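Local coordinates for L-Ribose isomerase (PDB 4Q0Q), which probably interconverts the aldose L-ribose and the ketose L-ribulose, acting with a divalent metal ion that grips the sugar through two of its oxygens, at residues Glu72-Phe77 against Lys112-His117; Asp103-Val108 against Pro210-Glu215; Leu130-Val135 against Arg183-Asp188. All coordinates share one frame; numbering follows the deposited sequence.

Interaction 1: Glu72-Phe77 against Lys112-His117; sequences EAMIIF and KFCPPH. With CO (cobalt (II) ion), chain B; RUU (alpha-L-ribulofuranose), chain C; RUU (alpha-L-ribulofuranose), chain D.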
# COMPACT_ATOMS: atom_id res chain seq x y z
N GLU A 72 23.88 8.88 14.48
CA GLU A 72 23.07 7.90 15.17
C GLU A 72 21.81 8.57 15.71
O GLU A 72 21.81 9.20 16.77
CB GLU A 72 23.90 7.23 16.27
CG GLU A 72 25.26 6.73 15.74
CD GLU A 72 26.10 5.96 16.76
OE1 GLU A 72 25.94 6.17 17.98
OE2 GLU A 72 26.95 5.16 16.31
N ALA A 73 20.74 8.42 14.94
CA ALA A 73 19.43 8.98 15.26
C ALA A 73 18.41 8.15 14.47
O ALA A 73 18.73 7.61 13.41
CB ALA A 73 19.36 10.43 14.83
N MET A 74 17.20 8.07 14.99
CA MET A 74 16.15 7.30 14.33
C MET A 74 14.80 7.59 14.95
O MET A 74 14.70 8.21 16.01
CB MET A 74 16.43 5.81 14.47
CG MET A 74 16.10 5.27 15.86
SD MET A 74 16.79 3.64 16.18
CE MET A 74 15.72 2.62 15.16
N ILE A 75 13.76 7.11 14.29
CA ILE A 75 12.42 7.27 14.78
C ILE A 75 11.85 5.89 15.04
O ILE A 75 12.11 4.95 14.29
CB ILE A 75 11.53 8.01 13.74
CG1 ILE A 75 11.90 9.50 13.75
CG2 ILE A 75 10.04 7.80 14.05
CD1 ILE A 75 11.19 10.32 12.72
N ILE A 76 11.11 5.76 16.14
CA ILE A 76 10.49 4.51 16.50
C ILE A 76 9.06 4.75 16.99
O ILE A 76 8.84 5.53 17.92
CB ILE A 76 11.26 3.78 17.61
CG1 ILE A 76 12.67 3.42 17.14
CG2 ILE A 76 10.49 2.52 18.04
CD1 ILE A 76 13.53 2.75 18.19
N PHE A 77 8.11 4.10 16.34
CA PHE A 77 6.71 4.20 16.72
C PHE A 77 6.33 2.83 17.27
O PHE A 77 6.24 1.86 16.52
CB PHE A 77 5.84 4.53 15.51
CG PHE A 77 6.06 5.91 14.96
CD1 PHE A 77 5.82 7.03 15.76
CD2 PHE A 77 6.48 6.10 13.65
CE1 PHE A 77 5.99 8.32 15.24
CE2 PHE A 77 6.65 7.38 13.13
CZ PHE A 77 6.40 8.50 13.93
N LYS A 112 22.02 7.33 8.25
CA LYS A 112 21.89 7.32 9.70
C LYS A 112 21.86 5.90 10.28
O LYS A 112 21.52 4.93 9.59
CB LYS A 112 20.64 8.11 10.11
CG LYS A 112 20.57 9.53 9.50
CD LYS A 112 21.57 10.49 10.12
CE LYS A 112 21.43 11.92 9.58
NZ LYS A 112 22.02 12.14 8.23
N PHE A 113 22.21 5.79 11.55
CA PHE A 113 22.28 4.49 12.23
C PHE A 113 21.47 4.30 13.50
O PHE A 113 21.18 5.25 14.23
CB PHE A 113 23.72 4.16 12.68
CG PHE A 113 24.73 4.05 11.58
CD1 PHE A 113 25.21 5.18 10.92
CD2 PHE A 113 25.27 2.81 11.26
CE1 PHE A 113 26.20 5.06 9.96
CE2 PHE A 113 26.27 2.68 10.30
CZ PHE A 113 26.74 3.81 9.64
N CYS A 114 21.13 3.04 13.75
CA CYS A 114 20.55 2.62 15.01
C CYS A 114 21.91 2.06 15.46
O CYS A 114 22.38 1.05 14.92
CB CYS A 114 19.55 1.48 14.85
SG CYS A 114 19.02 0.85 16.45
N PRO A 115 22.57 2.71 16.44
CA PRO A 115 23.88 2.34 16.98
C PRO A 115 24.09 0.99 17.68
O PRO A 115 23.15 0.39 18.20
CB PRO A 115 24.19 3.50 17.91
CG PRO A 115 22.84 3.77 18.50
CD PRO A 115 21.94 3.74 17.28
N PRO A 116 25.35 0.51 17.71
CA PRO A 116 25.76 -0.75 18.33
C PRO A 116 25.25 -0.94 19.75
O PRO A 116 25.43 -0.08 20.61
CB PRO A 116 27.28 -0.67 18.28
CG PRO A 116 27.52 0.04 16.99
CD PRO A 116 26.49 1.16 17.05
N HIS A 117 24.62 -2.09 20.00
CA HIS A 117 24.08 -2.40 21.31
C HIS A 117 23.63 -3.85 21.34
O HIS A 117 23.58 -4.50 20.30
CB HIS A 117 22.88 -1.50 21.64
CG HIS A 117 21.67 -1.78 20.78
ND1 HIS A 117 21.57 -1.36 19.47
CD2 HIS A 117 20.53 -2.45 21.05
CE1 HIS A 117 20.41 -1.77 18.97
NE2 HIS A 117 19.76 -2.43 19.91
CO CO B . 18.06 -3.95 19.50
C1 RUU C . 16.41 -2.25 17.48
O1 RUU C . 17.61 -3.01 17.44
C2 RUU C . 16.24 -1.58 18.82
O2 RUU C . 16.25 -2.56 19.86
C3 RUU C . 15.00 -0.72 18.96
O3 RUU C . 13.93 -1.48 19.52
C4 RUU C . 15.46 0.35 19.96
O4 RUU C . 15.34 -0.18 21.28
C5 RUU C . 16.94 0.52 19.64
O5 RUU C . 17.36 -0.71 19.03
C1 RUU D . 7.19 4.92 20.31
O1 RUU D . 6.01 5.69 20.07
C2 RUU D . 8.02 5.51 21.45
O2 RUU D . 8.94 6.45 20.93
C3 RUU D . 8.76 4.45 22.27
O3 RUU D . 10.14 4.49 21.94
C4 RUU D . 8.56 4.89 23.72
O4 RUU D . 9.68 5.64 24.15
C5 RUU D . 7.33 5.79 23.70
O5 RUU D . 7.12 6.19 22.33
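The carboxylate of Glu72 lies across the ring of Pro115, with OE1 3.2 Å from Pro115 CB. Glu72 CG stands anti to its own carbonyl carbon (chi1 -50°), and the extended chain beyond it runs past the proline to polar partners outside the contact: OE1 pairs with Arg171 and OE2 with the hydroxyl of Tyr175. Close to the backbone, Glu72 CA also comes within 3.4 Å of Phe113 O in a CA-H...O contact. Two residues further on, sulfur meets sulfur: Met74 SD sits 3.6 Å from Cys114 SG, and the bend at its third torsion (-73°) keeps CE against the same cysteine. Cys114 SG in turn lies 3.4 Å from O5 of the bound ribulofuranose, while Ile76 CD1 packs on the sugar carbon C4 at 3.6 Å. The contact lies beside the sugar and metal site of a cupin-type beta barrel, where strands 73-82 and 113-118 of different sheets meet. His117 NE2 binds the cobalt ion at 2.3 Å; His119, Glu124, His199 and the sugar's O1 and O2 complete the coordination. His117 ND1 donates a hydrogen bond to Pro115 O at 2.7 Å, N-H...O angle 165°, with the acceptor in the ring plane. Together with the metal bond it holds the ring's rotation; with ND1 the donor, NE2 is left to offer its lone pair to the metal.

Interaction 2: Asp103-Val108 against Pro210-Glu215; sequences DKLMIV and PLVVRE. With RUU (alpha-L-ribulofuranose), chain C.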
# COMPACT_ATOMS: atom_id res chain seq x y z
N ASP A 103 5.93 -4.65 19.15
CA ASP A 103 5.81 -4.36 17.72
C ASP A 103 6.06 -2.87 17.54
O ASP A 103 5.47 -2.05 18.24
CB ASP A 103 4.39 -4.70 17.24
CG ASP A 103 4.29 -4.84 15.73
OD1 ASP A 103 4.85 -3.99 15.01
OD2 ASP A 103 3.63 -5.80 15.26
N LYS A 104 6.94 -2.51 16.62
CA LYS A 104 7.22 -1.11 16.39
C LYS A 104 7.71 -0.87 14.97
O LYS A 104 8.25 -1.77 14.33
CB LYS A 104 8.25 -0.58 17.40
CG LYS A 104 9.67 -1.04 17.15
CD LYS A 104 10.21 -1.87 18.32
CE LYS A 104 9.44 -3.18 18.47
NZ LYS A 104 9.97 -4.05 19.56
N LEU A 105 7.51 0.35 14.49
CA LEU A 105 7.95 0.74 13.17
C LEU A 105 9.19 1.61 13.38
O LEU A 105 9.16 2.55 14.18
CB LEU A 105 6.87 1.54 12.46
CG LEU A 105 7.15 1.76 10.97
CD1 LEU A 105 7.09 0.40 10.26
CD2 LEU A 105 6.14 2.74 10.38
N MET A 106 10.27 1.29 12.69
CA MET A 106 11.49 2.06 12.82
C MET A 106 11.81 2.76 11.51
O MET A 106 11.76 2.15 10.44
CB MET A 106 12.65 1.14 13.25
CG MET A 106 12.35 0.38 14.56
SD MET A 106 13.75 -0.57 15.22
CE MET A 106 13.92 -1.83 13.98
N ILE A 107 12.12 4.04 11.60
CA ILE A 107 12.44 4.81 10.41
C ILE A 107 13.81 5.45 10.56
O ILE A 107 14.07 6.21 11.49
CB ILE A 107 11.36 5.89 10.15
CG1 ILE A 107 9.99 5.21 10.04
CG2 ILE A 107 11.69 6.66 8.86
CD1 ILE A 107 8.85 6.16 9.75
N VAL A 108 14.69 5.10 9.62
CA VAL A 108 16.06 5.58 9.59
C VAL A 108 16.35 6.27 8.27
O VAL A 108 16.14 5.70 7.20
CB VAL A 108 17.04 4.39 9.78
CG1 VAL A 108 18.48 4.85 9.71
CG2 VAL A 108 16.75 3.71 11.11
N PRO A 210 13.57 6.85 3.10
CA PRO A 210 14.04 6.51 4.44
C PRO A 210 13.83 5.01 4.58
O PRO A 210 12.94 4.44 3.93
CB PRO A 210 13.07 7.26 5.36
CG PRO A 210 12.46 8.33 4.48
CD PRO A 210 12.34 7.66 3.15
N LEU A 211 14.64 4.36 5.41
CA LEU A 211 14.47 2.94 5.64
C LEU A 211 13.30 2.80 6.62
O LEU A 211 13.25 3.48 7.64
CB LEU A 211 15.75 2.35 6.26
CG LEU A 211 15.60 1.06 7.06
CD1 LEU A 211 15.16 -0.07 6.15
CD2 LEU A 211 16.92 0.72 7.74
N VAL A 212 12.35 1.92 6.31
CA VAL A 212 11.21 1.71 7.18
C VAL A 212 11.16 0.22 7.47
O VAL A 212 10.96 -0.60 6.56
CB VAL A 212 9.87 2.16 6.52
CG1 VAL A 212 8.73 2.00 7.51
CG2 VAL A 212 9.97 3.62 6.07
N VAL A 213 11.34 -0.14 8.73
CA VAL A 213 11.33 -1.54 9.10
C VAL A 213 10.47 -1.84 10.32
O VAL A 213 10.43 -1.08 11.29
CB VAL A 213 12.79 -2.05 9.33
CG1 VAL A 213 13.58 -1.03 10.11
CG2 VAL A 213 12.79 -3.39 10.07
N ARG A 214 9.75 -2.95 10.24
CA ARG A 214 8.91 -3.37 11.34
C ARG A 214 9.67 -4.37 12.21
O ARG A 214 10.15 -5.40 11.73
CB ARG A 214 7.62 -4.05 10.84
CG ARG A 214 6.77 -4.60 11.99
CD ARG A 214 5.63 -5.49 11.50
NE ARG A 214 4.69 -4.77 10.64
CZ ARG A 214 3.45 -4.44 10.98
NH1 ARG A 214 2.69 -3.78 10.13
NH2 ARG A 214 2.98 -4.77 12.18
N GLU A 215 9.79 -4.06 13.49
CA GLU A 215 10.45 -4.98 14.40
C GLU A 215 9.40 -5.70 15.22
O GLU A 215 8.47 -5.08 15.76
CB GLU A 215 11.39 -4.24 15.34
CG GLU A 215 12.01 -5.15 16.38
CD GLU A 215 12.88 -4.41 17.36
OE1 GLU A 215 13.96 -3.92 16.94
OE2 GLU A 215 12.50 -4.30 18.55
C1 RUU C . 16.41 -2.25 17.48
O1 RUU C . 17.61 -3.01 17.44
C2 RUU C . 16.24 -1.58 18.82
O2 RUU C . 16.25 -2.56 19.86
C3 RUU C . 15.00 -0.72 18.96
O3 RUU C . 13.93 -1.48 19.52
C4 RUU C . 15.46 0.35 19.96
O4 RUU C . 15.34 -0.18 21.28
C5 RUU C . 16.94 0.52 19.64
O5 RUU C . 17.36 -0.71 19.03
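Lys104 and Glu215 face one another on the same side of two antiparallel strands. The lysine chain curls, with bends at its second and third torsions, and folds back over the glutamate, whose CG is anti to the backbone nitrogen (chi1 175°) and whose chain runs on extended to the carboxylate. NZ reaches OE2 of Glu215 at 2.7 Å in a salt bridge, though the position of Lys104 NZ is less certain than the rest. Glu215 OE2 also receives a weak 3.3 Å hydrogen bond from O3 of the bound sugar. Met106 slants over the same carboxylate, its CE 3.6 Å from Glu215 OE1, while its SD borders the sugar. These residues, with Val108, Leu211 and Val213, point into the interior of the cupin-type barrel. Met106 and Val213 form a hydrogen-bonded pair, with Met106 N to Val213 O at 2.8 Å, whereas Leu105 and Ile107 oppose Arg214 and Val212 in non-hydrogen-bonded pairs. On that outer side Leu105 CD1 packs against Val212 CG1 at 3.6 Å, and Ile107 lies alongside Pro210, both beneath helix 19-35. At the strand end the Asp103 carboxylate and Arg214 guanidinium planes are 78° apart, and OD2 meets the guanidinium at its edge; the Arg214 NH2 to Asp103 OD2 bond of this salt bridge is weak, at 3.3 Å. Arg214 has its stronger partner in Glu127 of the second subunit, and Asp103 has Tyr38 at OD1 and Lys190 of that subunit at OD2.

Interaction 3: Leu130-Val135 against Arg183-Asp188; sequences LGEMEV and RLRAGD. With RUU (alpha-L-ribulofuranose), chain J.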
# COMPACT_ATOMS: atom_id res chain seq x y z
N LEU A 130 10.07 -0.53 3.55
CA LEU A 130 10.47 0.39 2.50
C LEU A 130 11.98 0.59 2.60
O LEU A 130 12.53 0.64 3.70
CB LEU A 130 9.77 1.74 2.68
CG LEU A 130 9.90 2.71 1.51
CD1 LEU A 130 9.02 2.24 0.36
CD2 LEU A 130 9.51 4.12 1.96
N GLY A 131 12.63 0.70 1.45
CA GLY A 131 14.07 0.88 1.42
C GLY A 131 14.80 -0.42 1.67
O GLY A 131 14.24 -1.51 1.49
N GLU A 132 16.06 -0.33 2.08
CA GLU A 132 16.85 -1.53 2.34
C GLU A 132 17.57 -1.35 3.66
O GLU A 132 17.99 -0.24 4.01
CB GLU A 132 17.85 -1.79 1.21
CG GLU A 132 17.17 -1.93 -0.16
CD GLU A 132 18.00 -2.71 -1.16
OE1 GLU A 132 19.24 -2.72 -1.05
OE2 GLU A 132 17.40 -3.31 -2.08
N MET A 133 17.71 -2.44 4.40
CA MET A 133 18.34 -2.39 5.70
C MET A 133 19.71 -3.07 5.75
O MET A 133 19.85 -4.22 5.36
CB MET A 133 17.41 -3.02 6.72
CG MET A 133 17.88 -2.98 8.15
SD MET A 133 16.79 -4.02 9.13
CE MET A 133 17.13 -3.45 10.80
N GLU A 134 20.71 -2.34 6.21
CA GLU A 134 22.05 -2.90 6.34
C GLU A 134 22.29 -3.17 7.81
O GLU A 134 22.42 -2.25 8.62
CB GLU A 134 23.11 -1.95 5.78
CG GLU A 134 23.00 -1.75 4.28
CD GLU A 134 24.21 -1.07 3.67
OE1 GLU A 134 24.96 -1.74 2.94
OE2 GLU A 134 24.41 0.14 3.92
N VAL A 135 22.33 -4.46 8.15
CA VAL A 135 22.53 -4.89 9.52
C VAL A 135 23.98 -5.31 9.77
O VAL A 135 24.57 -6.03 8.97
CB VAL A 135 21.60 -6.09 9.85
CG1 VAL A 135 21.68 -6.43 11.33
CG2 VAL A 135 20.16 -5.76 9.46
N ARG A 183 22.29 -7.47 4.23
CA ARG A 183 21.46 -6.42 3.66
C ARG A 183 20.08 -7.03 3.47
O ARG A 183 19.92 -8.01 2.75
CB ARG A 183 22.04 -5.96 2.33
CG ARG A 183 21.26 -4.84 1.68
CD ARG A 183 22.20 -3.89 0.95
NE ARG A 183 21.48 -2.80 0.30
CZ ARG A 183 22.06 -1.72 -0.21
NH1 ARG A 183 23.38 -1.57 -0.12
NH2 ARG A 183 21.33 -0.79 -0.81
N LEU A 184 19.08 -6.45 4.12
CA LEU A 184 17.71 -6.96 4.03
C LEU A 184 16.83 -6.09 3.15
O LEU A 184 16.98 -4.87 3.11
CB LEU A 184 17.10 -7.08 5.43
CG LEU A 184 17.87 -7.93 6.45
CD1 LEU A 184 17.19 -7.88 7.82
CD2 LEU A 184 17.96 -9.36 5.94
N ARG A 185 15.91 -6.73 2.45
CA ARG A 185 15.01 -6.02 1.56
C ARG A 185 13.56 -6.43 1.81
O ARG A 185 13.29 -7.43 2.46
CB ARG A 185 15.38 -6.30 0.10
CG ARG A 185 16.70 -5.69 -0.32
CD ARG A 185 17.05 -6.09 -1.75
NE ARG A 185 17.78 -7.35 -1.80
CZ ARG A 185 19.10 -7.46 -1.68
NH1 ARG A 185 19.85 -6.37 -1.51
NH2 ARG A 185 19.68 -8.65 -1.72
N ALA A 186 12.63 -5.64 1.28
CA ALA A 186 11.21 -5.93 1.43
C ALA A 186 10.90 -7.27 0.77
O ALA A 186 11.34 -7.53 -0.34
CB ALA A 186 10.37 -4.83 0.80
N GLY A 187 10.14 -8.12 1.46
CA GLY A 187 9.80 -9.41 0.90
C GLY A 187 10.72 -10.53 1.34
O GLY A 187 10.41 -11.71 1.11
N ASP A 188 11.84 -10.20 1.97
CA ASP A 188 12.77 -11.23 2.43
C ASP A 188 12.20 -12.01 3.60
O ASP A 188 11.22 -11.60 4.23
CB ASP A 188 14.11 -10.63 2.87
CG ASP A 188 14.97 -10.20 1.71
OD1 ASP A 188 14.73 -10.66 0.58
OD2 ASP A 188 15.92 -9.42 1.93
C1 RUU J . 4.65 -6.13 -2.26
O1 RUU J . 5.25 -5.18 -3.13
C2 RUU J . 5.68 -6.82 -1.40
O2 RUU J . 6.46 -5.86 -0.70
C3 RUU J . 6.59 -7.77 -2.18
O3 RUU J . 7.94 -7.58 -1.78
C4 RUU J . 6.14 -9.18 -1.80
O4 RUU J . 7.27 -9.98 -1.50
C5 RUU J . 5.28 -9.01 -0.56
O5 RUU J . 4.97 -7.62 -0.43
O HOH W 1 13.16 -3.36 -0.09
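At the margin of the five-stranded antiparallel sheet of the cupin-type barrel, strand 180-185 is the outermost strand within the chain and pairs with 132-137, and a salt-bridge network runs over one face of the pair. Its hub is Glu132 OE1, which takes Arg183 NE at 2.6 Å and, more weakly, NH2 of the same arginine. The carboxylate stands nearly upright to that guanidinium, 83° between planes, and a single oxygen takes both N-H groups, with NE meeting it nearly along the C-O bond. The Arg183 chain leaves anti to its backbone nitrogen (chi1 -179°) and continues past Glu134, where Arg183 NH1 forms a salt bridge to Glu134 OE1 at 3.4 Å. Glu134 is itself held by Tyr181 at OE1 and by Arg202 at OE2. Arg185 NH1 adds a long ion pair to the same Glu132 OE1. Across the sheet, Met133 and Leu184 form the hydrogen-bonded pair, with Leu184 N to Met133 O at 2.7 Å. Their side chains run side by side toward Tyr126 and Val128, and Leu184 CD1 also touches Val135 CG2 at 4.0 Å. Beyond the strand, Arg185 to Asp188 make a type II turn with Gly187 at positive phi, and Arg185 N donates to Asp188 OD2 at 2.7 Å. Where the two segments diverge, one water joins them, donating to Gly131 O and accepting from Ala186 N, each at 2.7 Å.

From the N terminus, strand 73-82 comes first, and interaction 1 closes its loop when residues 112-117 return to it. Before that happens, residues 103-108 have already opened interaction 2, so the two contacts cross along the chain. Interaction 2 closes only at 210-215, and interaction 3, opened at 130-135 and closed at 183-188, falls wholly within that span and follows interaction 1 in series. Strand 101-108, between 73-82 and 211-217, carries the six-stranded sheet from interaction 1 to interaction 2, and both contacts border the same bound sugar. Val212 N bonds to Leu130 O within that sheet, while Leu211 packs on Met133 of the five-stranded sheet, so interactions 2 and 3 meet where the chain passes between sheets.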